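PDB 5CQF: L-lysine 6-monooxygenase from Pseudomonas syringae pv. tomato, which probably uses FAD and NADPH to hydroxylate the side-chain amine of L-lysine, a step consistent with its place in siderophore biosynthesis. Local coordinates for residues H258-H263 / E401-I406; D379-R383 / R418-I422. One frame throughout, in Å; residues are numbered along the deposited sequence.

Contact 1: residues H258-H263 / E401-I406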
loop_
_atom_site.group_PDB
_atom_site.type_symbol
_atom_site.label_atom_id
_atom_site.label_comp_id
_atom_site.label_asym_id
_atom_site.label_seq_id
_atom_site.Cartn_x
_atom_site.Cartn_y
_atom_site.Cartn_z
ATOM N N HIS A 258 -11.929 14.027 21.962
ATOM C CA HIS A 258 -11.421 15.395 21.903
ATOM C C HIS A 258 -12.542 16.394 22.194
ATOM O O HIS A 258 -12.311 17.387 22.858
ATOM C CB HIS A 258 -10.706 15.649 20.569
ATOM C CG HIS A 258 -9.514 14.753 20.390
ATOM N ND1 HIS A 258 -8.214 15.190 20.559
ATOM C CD2 HIS A 258 -9.431 13.418 20.154
ATOM C CE1 HIS A 258 -7.385 14.169 20.427
ATOM N NE2 HIS A 258 -8.096 13.085 20.173
ATOM N N VAL A 259 -13.756 16.109 21.731
ATOM C CA VAL A 259 -14.904 16.910 22.092
ATOM C C VAL A 259 -15.072 16.805 23.615
ATOM O O VAL A 259 -15.246 17.859 24.255
ATOM C CB VAL A 259 -16.169 16.487 21.322
ATOM C CG1 VAL A 259 -17.406 17.250 21.800
ATOM C CG2 VAL A 259 -15.967 16.674 19.818
ATOM N N ASP A 260 -14.961 15.594 24.204
ATOM C CA ASP A 260 -15.062 15.443 25.708
ATOM C C ASP A 260 -14.054 16.334 26.413
ATOM O O ASP A 260 -14.392 17.087 27.317
ATOM C CB ASP A 260 -14.779 14.021 26.219
ATOM C CG ASP A 260 -15.878 12.999 25.857
ATOM O OD1 ASP A 260 -16.927 13.379 25.312
ATOM O OD2 ASP A 260 -15.687 11.791 26.134
ATOM N N TYR A 261 -12.791 16.219 26.021
ATOM C CA TYR A 261 -11.749 16.963 26.684
ATOM C C TYR A 261 -12.088 18.450 26.603
ATOM O O TYR A 261 -12.045 19.122 27.627
ATOM C CB TYR A 261 -10.370 16.668 26.087
ATOM C CG TYR A 261 -9.263 17.532 26.661
ATOM C CD1 TYR A 261 -8.701 17.254 27.914
ATOM C CD2 TYR A 261 -8.761 18.611 25.938
ATOM C CE1 TYR A 261 -7.685 18.035 28.437
ATOM C CE2 TYR A 261 -7.743 19.426 26.451
ATOM C CZ TYR A 261 -7.204 19.144 27.696
ATOM O OH TYR A 261 -6.190 19.969 28.164
ATOM N N PHE A 262 -12.463 18.949 25.417
ATOM C CA PHE A 262 -12.808 20.362 25.247
ATOM C C PHE A 262 -13.951 20.801 26.170
ATOM O O PHE A 262 -13.859 21.836 26.782
ATOM C CB PHE A 262 -13.159 20.681 23.810
ATOM C CG PHE A 262 -13.370 22.128 23.550
ATOM C CD1 PHE A 262 -12.297 22.962 23.309
ATOM C CD2 PHE A 262 -14.641 22.662 23.545
ATOM C CE1 PHE A 262 -12.487 24.305 23.065
ATOM C CE2 PHE A 262 -14.853 23.998 23.295
ATOM C CZ PHE A 262 -13.777 24.822 23.035
ATOM N N HIS A 263 -14.994 20.011 26.300
ATOM C CA HIS A 263 -16.048 20.334 27.263
ATOM C C HIS A 263 -15.618 20.317 28.727
ATOM O O HIS A 263 -16.153 21.098 29.530
ATOM C CB HIS A 263 -17.300 19.485 27.037
ATOM C CG HIS A 263 -18.083 19.963 25.865
ATOM N ND1 HIS A 263 -19.012 20.967 25.965
ATOM C CD2 HIS A 263 -17.965 19.689 24.545
ATOM C CE1 HIS A 263 -19.494 21.242 24.771
ATOM N NE2 HIS A 263 -18.874 20.484 23.890
ATOM N N GLU A 401 -15.432 24.863 16.255
ATOM C CA GLU A 401 -14.316 25.150 17.133
ATOM C C GLU A 401 -14.796 25.821 18.437
ATOM O O GLU A 401 -14.361 25.450 19.522
ATOM C CB GLU A 401 -13.240 25.981 16.393
ATOM C CG GLU A 401 -12.594 25.151 15.280
ATOM C CD GLU A 401 -11.287 25.705 14.706
ATOM O OE1 GLU A 401 -10.514 24.899 14.128
ATOM O OE2 GLU A 401 -11.029 26.917 14.807
ATOM N N ARG A 402 -15.721 26.765 18.327
ATOM C CA ARG A 402 -16.080 27.638 19.459
ATOM C C ARG A 402 -16.849 26.856 20.540
ATOM O O ARG A 402 -16.678 27.108 21.720
ATOM C CB ARG A 402 -16.869 28.884 18.983
ATOM C CG ARG A 402 -18.235 28.562 18.346
ATOM C CD ARG A 402 -19.034 29.794 17.924
ATOM N NE ARG A 402 -19.491 30.566 19.070
ATOM C CZ ARG A 402 -20.511 30.219 19.849
ATOM N NH1 ARG A 402 -21.212 29.113 19.609
ATOM N NH2 ARG A 402 -20.850 30.985 20.870
ATOM N N SER A 403 -17.696 25.911 20.138
ATOM C CA SER A 403 -18.482 25.129 21.095
ATOM C C SER A 403 -17.842 23.784 21.421
ATOM O O SER A 403 -18.030 23.266 22.511
ATOM C CB SER A 403 -19.893 24.904 20.556
ATOM O OG SER A 403 -20.614 26.116 20.476
ATOM N N HIS A 404 -17.132 23.175 20.466
ATOM C CA HIS A 404 -16.692 21.792 20.649
ATOM C C HIS A 404 -15.213 21.543 20.416
ATOM O O HIS A 404 -14.764 20.420 20.553
ATOM C CB HIS A 404 -17.520 20.862 19.766
ATOM C CG HIS A 404 -18.991 21.048 19.928
ATOM N ND1 HIS A 404 -19.675 20.595 21.029
ATOM C CD2 HIS A 404 -19.912 21.650 19.140
ATOM C CE1 HIS A 404 -20.955 20.913 20.925
ATOM N NE2 HIS A 404 -21.132 21.540 19.777
ATOM N N GLY A 405 -14.447 22.578 20.077
ATOM C CA GLY A 405 -13.016 22.411 19.864
ATOM C C GLY A 405 -12.601 21.811 18.527
ATOM O O GLY A 405 -11.403 21.700 18.244
ATOM N N ILE A 406 -13.578 21.459 17.694
ATOM C CA ILE A 406 -13.315 20.880 16.377
ATOM C C ILE A 406 -14.155 21.531 15.277
ATOM O O ILE A 406 -15.336 21.838 15.447
ATOM C CB ILE A 406 -13.613 19.376 16.345
ATOM C CG1 ILE A 406 -12.765 18.632 17.372
ATOM C CG2 ILE A 406 -13.312 18.809 14.969
ATOM C CD1 ILE A 406 -13.262 17.210 17.620
#

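Contact 2: residues D379-R383 / R418-I422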
loop_
_atom_site.group_PDB
_atom_site.type_symbol
_atom_site.label_atom_id
_atom_site.label_comp_id
_atom_site.label_asym_id
_atom_site.label_seq_id
_atom_site.Cartn_x
_atom_site.Cartn_y
_atom_site.Cartn_z
ATOM N N ASP A 379 -24.127 22.558 24.852
ATOM C CA ASP A 379 -23.553 21.579 25.762
ATOM C C ASP A 379 -22.981 20.387 24.972
ATOM O O ASP A 379 -22.920 20.426 23.726
ATOM C CB ASP A 379 -24.559 21.204 26.853
ATOM C CG ASP A 379 -25.618 20.286 26.376
ATOM O OD1 ASP A 379 -25.412 19.711 25.296
ATOM O OD2 ASP A 379 -26.647 20.115 27.093
ATOM N N ARG A 380 -22.541 19.355 25.694
ATOM C CA ARG A 380 -21.849 18.203 25.102
ATOM C C ARG A 380 -22.780 17.334 24.233
ATOM O O ARG A 380 -22.321 16.629 23.298
ATOM C CB ARG A 380 -21.186 17.363 26.223
ATOM C CG ARG A 380 -20.516 16.061 25.767
ATOM C CD ARG A 380 -19.331 16.332 24.848
ATOM N NE ARG A 380 -18.797 15.120 24.247
ATOM C CZ ARG A 380 -19.261 14.525 23.136
ATOM N NH1 ARG A 380 -20.297 15.002 22.438
ATOM N NH2 ARG A 380 -18.661 13.420 22.710
ATOM N N ASP A 381 -24.075 17.394 24.562
ATOM C CA ASP A 381 -25.156 16.738 23.815
ATOM C C ASP A 381 -25.803 17.619 22.748
ATOM O O ASP A 381 -26.947 17.370 22.345
ATOM C CB ASP A 381 -26.253 16.292 24.791
ATOM C CG ASP A 381 -25.830 15.122 25.619
ATOM O OD1 ASP A 381 -25.475 14.077 25.028
ATOM O OD2 ASP A 381 -25.852 15.240 26.858
ATOM N N TYR A 382 -25.111 18.688 22.358
ATOM C CA TYR A 382 -25.514 19.535 21.239
ATOM C C TYR A 382 -26.792 20.364 21.506
ATOM O O TYR A 382 -27.415 20.858 20.569
ATOM C CB TYR A 382 -25.602 18.672 19.959
ATOM C CG TYR A 382 -24.281 17.936 19.692
ATOM C CD1 TYR A 382 -23.171 18.624 19.209
ATOM C CD2 TYR A 382 -24.124 16.602 19.998
ATOM C CE1 TYR A 382 -21.962 17.991 18.999
ATOM C CE2 TYR A 382 -22.913 15.943 19.769
ATOM C CZ TYR A 382 -21.835 16.644 19.270
ATOM O OH TYR A 382 -20.604 16.020 19.051
ATOM N N ARG A 383 -27.149 20.525 22.785
ATOM C CA ARG A 383 -28.342 21.278 23.189
ATOM C C ARG A 383 -27.989 22.736 23.427
ATOM O O ARG A 383 -26.929 23.044 23.981
ATOM C CB ARG A 383 -28.987 20.694 24.453
ATOM C CG ARG A 383 -30.441 21.119 24.593
ATOM C CD ARG A 383 -31.114 20.519 25.823
ATOM N NE ARG A 383 -32.219 21.352 26.332
ATOM C CZ ARG A 383 -32.084 22.528 26.980
ATOM N NH1 ARG A 383 -30.879 23.066 27.205
ATOM N NH2 ARG A 383 -33.171 23.187 27.405
ATOM N N ARG A 418 -23.910 11.447 16.926
ATOM C CA ARG A 418 -24.709 12.583 17.296
ATOM C C ARG A 418 -26.179 12.262 17.212
ATOM O O ARG A 418 -26.930 12.611 18.118
ATOM C CB ARG A 418 -24.425 13.798 16.404
ATOM C CG ARG A 418 -23.072 14.440 16.622
ATOM C CD ARG A 418 -23.066 15.887 16.177
ATOM N NE ARG A 418 -23.368 16.053 14.757
ATOM C CZ ARG A 418 -22.466 16.012 13.785
ATOM N NH1 ARG A 418 -21.199 15.761 14.043
ATOM N NH2 ARG A 418 -22.827 16.193 12.532
ATOM N N ALA A 419 -26.600 11.629 16.125
ATOM C CA ALA A 419 -27.999 11.244 15.951
ATOM C C ALA A 419 -28.497 10.445 17.132
ATOM O O ALA A 419 -29.618 10.625 17.552
ATOM C CB ALA A 419 -28.190 10.438 14.671
ATOM N N GLY A 420 -27.664 9.553 17.664
ATOM C CA GLY A 420 -28.045 8.786 18.849
ATOM C C GLY A 420 -28.279 9.662 20.089
ATOM O O GLY A 420 -29.280 9.524 20.782
ATOM N N ARG A 421 -27.349 10.561 20.357
ATOM C CA ARG A 421 -27.436 11.464 21.484
ATOM C C ARG A 421 -28.637 12.407 21.382
ATOM O O ARG A 421 -29.286 12.690 22.391
ATOM C CB ARG A 421 -26.174 12.325 21.575
ATOM C CG ARG A 421 -24.927 11.594 22.025
ATOM C CD ARG A 421 -23.979 12.561 22.742
ATOM N NE ARG A 421 -22.629 12.003 22.897
ATOM C CZ ARG A 421 -21.851 12.173 23.962
ATOM N NH1 ARG A 421 -22.266 12.893 24.994
ATOM N NH2 ARG A 421 -20.652 11.599 24.001
ATOM N N ILE A 422 -28.924 12.884 20.172
ATOM C CA ILE A 422 -30.014 13.811 19.978
ATOM C C ILE A 422 -31.354 13.095 20.042
ATOM O O ILE A 422 -32.270 13.564 20.709
ATOM C CB ILE A 422 -29.842 14.645 18.693
ATOM C CG1 ILE A 422 -28.722 15.658 18.908
ATOM C CG2 ILE A 422 -31.119 15.404 18.328
ATOM C CD1 ILE A 422 -28.180 16.271 17.630
HETATM O O HOH W 1 -19.658 15.107 16.724
#

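Contact 1: residues H258-H263 / E401-I406
V259 and F262, one turn apart on helix 255-264, face the C-terminal end of the short helix 401-404, with CA atoms 5.4 Å apart for V259 and H404 and 5.8 Å for F262 and G405. With CG anti to the backbone N (chi1 -174°), the F262 ring reaches across so that one face takes the peptide leaving H404: G405 N sits over the ring centre, and G405 CA makes a CH-pi contact 3.6 Å from the centroid. The rim of the same ring meets backbone carbonyls, CE2 coming within 3.4 Å of S403 O. G405 is where the chain leaves the helix, with positive phi; its N still bonds to E401 O at 2.9 Å, and the close fit of its CA on the ring is possible because it has no side chain. The fold, with its two parallel sheets and glycine-rich strand-turn-helix patterns, is consistent with a two-dinucleotide-domain flavoprotein monooxygenase; here a helix following strand 231-235 of one sheet packs on the short helix that follows strand 393-396 of the other. Beside F262, H263 and H404 join rim to rim: H263 NE2 and H404 ND1 share a nearly straight hydrogen bond of 3.0 Å, ND1 lying in the H263 ring plane and NE2 tilted somewhat out of the H404 plane, with the rings turned 47° apart. Either nitrogen may be the donor. V259 lies alongside H404, while its CG2 meets I406 CD1 at 3.5 Å. F262 also touches R270 and L274 of helix 267-280.

Contact 2: residues D379-R383 / R418-I422
CH-pi packing of R418 on the Y382 ring joins the type I turn from D379 to Y382 to helix 412-428. R418 CD stands 3.6 Å from the ring centroid, 19° off the normal, and CG follows near CE2. The R418 chain bends at chi3 (-61°), which lifts its guanidinium away from the face, so any cation-pi attraction is weak at most. The opposite face of the ring has R380 O above it, towards the rim. Apolar contact is slight: Y382 CB meets I422 CD1 at 4.2 Å.

Polar contact at the tyrosine hydroxyl runs through one water, 2.7 Å from Y382 OH, which also accepts a bond from R418 NH1; N397 holds R418 NE. D379 OD1 receives R383 N, just past the turn, at 3.2 Å, from above the carboxylate plane.

Charged groups make up the remainder. R421, extended from CG to NE, passes across D381, and its NH1 gives OD1 a straight but weak hydrogen bond of 3.4 Å, part of a salt bridge. On one face of the R421 guanidinium lies that of R380, centres 3.6 Å apart and planes 22° from parallel. R380 NH2 and R421 NH2 approach to 3.0 Å, but both are donors and do not bond. R380 NE is held by D260 of helix 255-264.

Two like charges thus lie stacked beside carboxylates, D260 for R380 and, more weakly, D381 for R421; these anions probably offset part of the repulsion, so the two guanidinium groups can stack, both residues being partly exposed.

Overall arrangement
From the N terminus, the chain enters the sheet that holds strand 16-19, then the second sheet around strand 206-210, and leaves strand 231-235 for helix 255-264, which carries residues 258-263. Helices 267-280 and 287-302 and strand 345-348 precede the loop bearing 379-383. Strand 393-396 returns to the first sheet, and 401-406 closes the long loop of contact 1, joining the helices that follow the two sheets; helix 412-428 then closes the shorter loop of contact 2 with 418-422. The segments alternate, so the two loops cross. Their centres are 13 Å apart, and D379 packs against H263 and H404. The loop segment 379-383 thereby ties helix 255-264 to the C-terminal helix 412-428.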